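Local atomic coordinates of stage II sporulation protein SA (Bacillus subtilis, PDB entry 3O6Q), a protein that acts as the toxin of a type II toxin-antitoxin system, killing cells at sporulation stage II unless its antitoxin SpoIISB neutralises it. Residues 33-42 with 142-150. Sequence-based numbering, arbitrary orientation.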
ATOM      1  N   LEU A  33      -5.279   5.654   6.662  1.00 38.08           N
ATOM      2  CA  LEU A  33      -4.719   4.835   7.713  1.00 37.07           C
ATOM      3  C   LEU A  33      -4.275   5.754   8.852  1.00 36.93           C
ATOM      4  O   LEU A  33      -4.382   5.400  10.002  1.00 39.49           O
ATOM      5  CB  LEU A  33      -3.558   3.965   7.171  1.00 34.35           C
ATOM      6  CG  LEU A  33      -3.993   2.665   6.471  1.00 34.00           C
ATOM      7  CD1 LEU A  33      -2.788   1.879   5.822  1.00 30.58           C
ATOM      8  CD2 LEU A  33      -4.814   1.720   7.410  1.00 33.66           C
ATOM      9  N   LYS A  34      -3.812   6.946   8.527  1.00 40.89           N
ATOM     10  CA  LYS A  34      -3.277   7.868   9.526  1.00 47.37           C
ATOM     11  C   LYS A  34      -4.391   8.556  10.305  1.00 48.87           C
ATOM     12  O   LYS A  34      -4.277   8.700  11.501  1.00 55.95           O
ATOM     13  CB  LYS A  34      -2.394   8.923   8.832  1.00 54.44           C
ATOM     14  CG  LYS A  34      -1.141   9.417   9.573  1.00 64.48           C
ATOM     15  CD  LYS A  34      -0.581  10.728   8.959  1.00 81.48           C
ATOM     16  CE  LYS A  34       0.886  10.996   9.417  1.00 89.07           C
ATOM     17  NZ  LYS A  34       1.818  11.460   8.308  1.00 75.33           N
ATOM     18  N   ASN A  35      -5.468   8.964   9.645  1.00 47.16           N
ATOM     19  CA  ASN A  35      -6.461   9.867  10.278  1.00 49.29           C
ATOM     20  C   ASN A  35      -7.893   9.284  10.500  1.00 53.31           C
ATOM     21  O   ASN A  35      -8.642   9.796  11.335  1.00 53.73           O
ATOM     22  CB  ASN A  35      -6.529  11.166   9.465  1.00 46.96           C
ATOM     23  CG  ASN A  35      -5.168  11.910   9.426  1.00 51.62           C
ATOM     24  OD1 ASN A  35      -4.659  12.320  10.466  1.00 63.21           O
ATOM     25  ND2 ASN A  35      -4.581  12.070   8.243  1.00 52.56           N
ATOM     26  N   GLU A  36      -8.257   8.220   9.776  1.00 53.01           N
ATOM     27  CA  GLU A  36      -9.581   7.599   9.894  1.00 57.79           C
ATOM     28  C   GLU A  36      -9.635   6.343  10.798  1.00 58.87           C
ATOM     29  O   GLU A  36      -8.970   5.335  10.549  1.00 52.26           O
ATOM     30  CB  GLU A  36     -10.138   7.242   8.515  1.00 58.27           C
ATOM     31  CG  GLU A  36     -10.720   8.421   7.773  1.00 67.28           C
ATOM     32  CD  GLU A  36     -12.176   8.729   8.144  1.00 71.19           C
ATOM     33  OE1 GLU A  36     -13.045   7.836   7.983  1.00 70.43           O
ATOM     34  OE2 GLU A  36     -12.442   9.871   8.573  1.00 70.41           O
ATOM     35  N   PRO A  37     -10.476   6.387  11.835  1.00 62.12           N
ATOM     36  CA  PRO A  37     -10.576   5.201  12.679  1.00 60.36           C
ATOM     37  C   PRO A  37     -11.130   4.032  11.906  1.00 54.51           C
ATOM     38  O   PRO A  37     -12.109   4.199  11.180  1.00 53.44           O
ATOM     39  CB  PRO A  37     -11.572   5.634  13.760  1.00 63.90           C
ATOM     40  CG  PRO A  37     -12.355   6.711  13.138  1.00 65.21           C
ATOM     41  CD  PRO A  37     -11.409   7.443  12.252  1.00 61.33           C
ATOM     42  N   ILE A  38     -10.530   2.856  12.071  1.00 51.48           N
ATOM     43  CA  ILE A  38     -11.160   1.644  11.566  1.00 48.28           C
ATOM     44  C   ILE A  38     -12.270   1.201  12.525  1.00 52.26           C
ATOM     45  O   ILE A  38     -12.072   1.141  13.754  1.00 50.15           O
ATOM     46  CB  ILE A  38     -10.179   0.523  11.391  1.00 47.40           C
ATOM     47  CG1 ILE A  38      -9.053   0.936  10.438  1.00 48.65           C
ATOM     48  CG2 ILE A  38     -10.902  -0.655  10.789  1.00 49.09           C
ATOM     49  CD1 ILE A  38      -8.249  -0.277   9.856  1.00 43.85           C
ATOM     50  N   HIS A  39     -13.444   0.941  11.961  1.00 54.25           N
ATOM     51  CA  HIS A  39     -14.593   0.404  12.692  1.00 55.62           C
ATOM     52  C   HIS A  39     -14.612  -1.121  12.529  1.00 59.22           C
ATOM     53  O   HIS A  39     -14.851  -1.636  11.437  1.00 60.41           O
ATOM     54  CB  HIS A  39     -15.877   0.996  12.116  1.00 58.27           C
ATOM     55  CG  HIS A  39     -15.973   2.488  12.238  1.00 62.12           C
ATOM     56  ND1 HIS A  39     -16.981   3.113  12.946  1.00 69.12           N
ATOM     57  CD2 HIS A  39     -15.198   3.481  11.737  1.00 64.05           C
ATOM     58  CE1 HIS A  39     -16.828   4.424  12.868  1.00 71.45           C
ATOM     59  NE2 HIS A  39     -15.747   4.675  12.149  1.00 69.43           N
ATOM     60  N   VAL A  40     -14.364  -1.854  13.613  1.00 65.71           N
ATOM     61  CA  VAL A  40     -14.249  -3.331  13.549  1.00 62.31           C
ATOM     62  C   VAL A  40     -15.481  -4.071  14.067  1.00 65.17           C
ATOM     63  O   VAL A  40     -15.812  -3.982  15.235  1.00 66.18           O
ATOM     64  CB  VAL A  40     -13.021  -3.824  14.303  1.00 60.50           C
ATOM     65  CG1 VAL A  40     -12.976  -5.318  14.310  1.00 57.47           C
ATOM     66  CG2 VAL A  40     -11.763  -3.222  13.646  1.00 55.73           C
ATOM     67  N   TYR A  41     -16.148  -4.788  13.158  1.00 68.68           N
ATOM     68  CA  TYR A  41     -17.345  -5.593  13.446  1.00 67.56           C
ATOM     69  C   TYR A  41     -16.919  -7.040  13.589  1.00 66.08           C
ATOM     70  O   TYR A  41     -16.192  -7.563  12.740  1.00 62.86           O
ATOM     71  CB  TYR A  41     -18.361  -5.505  12.297  1.00 66.92           C
ATOM     72  CG  TYR A  41     -18.978  -4.144  12.068  1.00 66.17           C
ATOM     73  CD1 TYR A  41     -20.339  -3.962  12.177  1.00 70.06           C
ATOM     74  CD2 TYR A  41     -18.208  -3.043  11.766  1.00 65.91           C
ATOM     75  CE1 TYR A  41     -20.919  -2.718  11.979  1.00 72.07           C
ATOM     76  CE2 TYR A  41     -18.773  -1.789  11.581  1.00 65.36           C
ATOM     77  CZ  TYR A  41     -20.122  -1.642  11.685  1.00 68.70           C
ATOM     78  OH  TYR A  41     -20.692  -0.423  11.483  1.00 70.44           O
ATOM     79  N   TYR A  42     -17.368  -7.671  14.666  1.00 70.80           N
ATOM     80  CA  TYR A  42     -17.102  -9.093  14.932  1.00 72.91           C
ATOM     81  C   TYR A  42     -18.319  -9.730  15.620  1.00 74.09           C
ATOM     82  O   TYR A  42     -19.283  -9.044  15.983  1.00 76.12           O
ATOM     83  CB  TYR A  42     -15.862  -9.243  15.821  1.00 73.86           C
ATOM     84  CG  TYR A  42     -16.115  -8.673  17.201  1.00 79.67           C
ATOM     85  CD1 TYR A  42     -16.750  -9.448  18.178  1.00 88.98           C
ATOM     86  CD2 TYR A  42     -15.791  -7.355  17.517  1.00 78.14           C
ATOM     87  CE1 TYR A  42     -17.034  -8.941  19.451  1.00 90.19           C
ATOM     88  CE2 TYR A  42     -16.068  -6.833  18.781  1.00 83.07           C
ATOM     89  CZ  TYR A  42     -16.690  -7.631  19.744  1.00 89.62           C
ATOM     90  OH  TYR A  42     -16.969  -7.127  20.994  1.00 93.99           O
ATOM     91  N   THR A 142      -8.149  -5.847   3.863  1.00 37.16           N
ATOM     92  CA  THR A 142      -8.739  -7.043   4.464  1.00 38.01           C
ATOM     93  C   THR A 142      -7.761  -7.661   5.443  1.00 38.79           C
ATOM     94  O   THR A 142      -8.172  -8.164   6.473  1.00 45.86           O
ATOM     95  CB  THR A 142      -9.109  -8.112   3.399  1.00 38.66           C
ATOM     96  OG1 THR A 142      -7.929  -8.572   2.743  1.00 37.01           O
ATOM     97  CG2 THR A 142     -10.077  -7.568   2.352  1.00 37.99           C
ATOM     98  N   SER A 143      -6.469  -7.614   5.149  1.00 37.75           N
ATOM     99  CA  SER A 143      -5.461  -8.133   6.086  1.00 39.74           C
ATOM    100  C   SER A 143      -5.337  -7.268   7.317  1.00 40.04           C
ATOM    101  O   SER A 143      -5.300  -7.790   8.428  1.00 46.84           O
ATOM    102  CB  SER A 143      -4.100  -8.317   5.403  1.00 39.19           C
ATOM    103  OG  SER A 143      -4.192  -9.357   4.431  1.00 39.64           O
ATOM    104  N   ILE A 144      -5.336  -5.953   7.136  1.00 37.75           N
ATOM    105  CA  ILE A 144      -5.331  -5.043   8.264  1.00 36.36           C
ATOM    106  C   ILE A 144      -6.565  -5.236   9.123  1.00 37.92           C
ATOM    107  O   ILE A 144      -6.483  -5.236  10.333  1.00 39.70           O
ATOM    108  CB  ILE A 144      -5.268  -3.592   7.809  1.00 35.46           C
ATOM    109  CG1 ILE A 144      -3.929  -3.333   7.085  1.00 34.34           C
ATOM    110  CG2 ILE A 144      -5.467  -2.650   9.011  1.00 34.32           C
ATOM    111  CD1 ILE A 144      -3.992  -2.219   6.049  1.00 31.42           C
ATOM    112  N   TYR A 145      -7.714  -5.447   8.507  1.00 41.06           N
ATOM    113  CA  TYR A 145      -8.929  -5.726   9.281  1.00 43.47           C
ATOM    114  C   TYR A 145      -8.753  -6.913  10.204  1.00 48.38           C
ATOM    115  O   TYR A 145      -9.061  -6.833  11.407  1.00 48.91           O
ATOM    116  CB  TYR A 145     -10.123  -5.950   8.364  1.00 41.74           C
ATOM    117  CG  TYR A 145     -11.469  -5.982   9.054  1.00 42.73           C
ATOM    118  CD1 TYR A 145     -12.182  -4.807   9.299  1.00 42.80           C
ATOM    119  CD2 TYR A 145     -12.059  -7.191   9.427  1.00 43.48           C
ATOM    120  CE1 TYR A 145     -13.430  -4.837   9.901  1.00 43.09           C
ATOM    121  CE2 TYR A 145     -13.304  -7.219  10.011  1.00 45.70           C
ATOM    122  CZ  TYR A 145     -13.973  -6.030  10.245  1.00 45.45           C
ATOM    123  OH  TYR A 145     -15.173  -6.095  10.888  1.00 51.11           O
ATOM    124  N   ASP A 146      -8.219  -8.007   9.672  1.00 53.99           N
ATOM    125  CA  ASP A 146      -8.054  -9.221  10.484  1.00 57.69           C
ATOM    126  C   ASP A 146      -7.081  -8.975  11.630  1.00 54.65           C
ATOM    127  O   ASP A 146      -7.312  -9.410  12.761  1.00 55.27           O
ATOM    128  CB  ASP A 146      -7.534 -10.344   9.633  1.00 61.60           C
ATOM    129  CG  ASP A 146      -7.678 -11.692  10.321  1.00 78.31           C
ATOM    130  OD1 ASP A 146      -7.110 -11.889  11.424  1.00 89.47           O
ATOM    131  OD2 ASP A 146      -8.381 -12.572   9.774  1.00 90.88           O
ATOM    132  N   LEU A 147      -6.003  -8.250  11.336  1.00 49.86           N
ATOM    133  CA  LEU A 147      -4.962  -7.996  12.334  1.00 50.57           C
ATOM    134  C   LEU A 147      -5.421  -7.096  13.470  1.00 52.09           C
ATOM    135  O   LEU A 147      -4.859  -7.140  14.544  1.00 53.84           O
ATOM    136  CB  LEU A 147      -3.746  -7.357  11.682  1.00 47.53           C
ATOM    137  CG  LEU A 147      -2.952  -8.330  10.824  1.00 47.52           C
ATOM    138  CD1 LEU A 147      -1.998  -7.536   9.928  1.00 49.25           C
ATOM    139  CD2 LEU A 147      -2.235  -9.349  11.696  1.00 46.83           C
ATOM    140  N   VAL A 148      -6.431  -6.282  13.216  1.00 50.69           N
ATOM    141  CA  VAL A 148      -6.933  -5.371  14.190  1.00 55.09           C
ATOM    142  C   VAL A 148      -7.915  -6.057  15.160  1.00 64.99           C
ATOM    143  O   VAL A 148      -8.178  -5.527  16.238  1.00 74.70           O
ATOM    144  CB  VAL A 148      -7.555  -4.169  13.495  1.00 53.27           C
ATOM    145  CG1 VAL A 148      -8.651  -3.598  14.332  1.00 54.24           C
ATOM    146  CG2 VAL A 148      -6.467  -3.134  13.196  1.00 51.00           C
ATOM    147  N   LEU A 149      -8.413  -7.249  14.826  1.00 70.91           N
ATOM    148  CA  LEU A 149      -9.302  -7.986  15.750  1.00 77.55           C
ATOM    149  C   LEU A 149      -8.615  -8.432  17.053  1.00 79.48           C
ATOM    150  O   LEU A 149      -7.434  -8.789  17.040  1.00 83.70           O
ATOM    151  CB  LEU A 149      -9.873  -9.221  15.073  1.00 77.59           C
ATOM    152  CG  LEU A 149     -10.858  -8.967  13.963  1.00 76.03           C
ATOM    153  CD1 LEU A 149     -11.451 -10.293  13.566  1.00 77.88           C
ATOM    154  CD2 LEU A 149     -11.924  -8.031  14.487  1.00 78.70           C
ATOM    155  N   PRO A 150      -9.351  -8.421  18.177  1.00 83.16           N
ATOM    156  CA  PRO A 150      -8.746  -8.908  19.427  1.00 86.13           C
ATOM    157  C   PRO A 150      -8.667 -10.433  19.458  1.00 85.08           C
ATOM    158  O   PRO A 150      -7.617 -10.997  19.183  1.00 76.75           O
ATOM    159  CB  PRO A 150      -9.704  -8.390  20.519  1.00 89.77           C
ATOM    160  CG  PRO A 150     -10.596  -7.372  19.833  1.00 89.07           C
ATOM    161  CD  PRO A 150     -10.678  -7.820  18.409  1.00 87.78           C
TER
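With CG of Tyr145 swung anti to its own nitrogen (chi1 -169°), the phenol reaches from helix 132-148 to the backbone of strand 38-42, and its hydroxyl arrives at Tyr41. There Tyr145 OH donates a hydrogen bond of 2.6 Å to Tyr41 O. The hydroxyl lies in the carbonyl plane, on a lone pair, at a C=O...O angle of 119°. Tyr41 N lies 2.8 Å from Tyr145 OH, and CB of Tyr41 is 3.5 Å from that hydroxyl oxygen. The carbonyl oxygens of His39 and Tyr41 lie beside the rim of the Tyr145 ring, close to its plane. Tyr48 of helix 45-61 meets this ring edge-to-face.

The contact joins strand 38-42 to the C-terminal part of helix 132-148, the last helix of the chain, within the part of the toxin predicted to be cytoplasmic. The segment axes of strand and helix approach to 9.3 Å at an angle of 68°. While this helix packs against the strand, a strand from the chain of another protein pairs with 38-42 antiparallel, so the sheet continues across the interface.

Apolar contacts continue along the strand. CG1 of Val40 lies 4.2 Å from CZ of Tyr145, and its other methyl, CG2, faces CG1 of Val148. Further back, the Ile38 and Ile144 side chains run nearly perpendicular to each other, CD1 of Ile38 resting 3.8 Å from CG2 of Ile144. Beyond them, CD1 of Ile144 meets CD2 of Leu33 at 4.2 Å, at the end of helix 7-35, while Ile144 also packs on Ile144 of the second subunit.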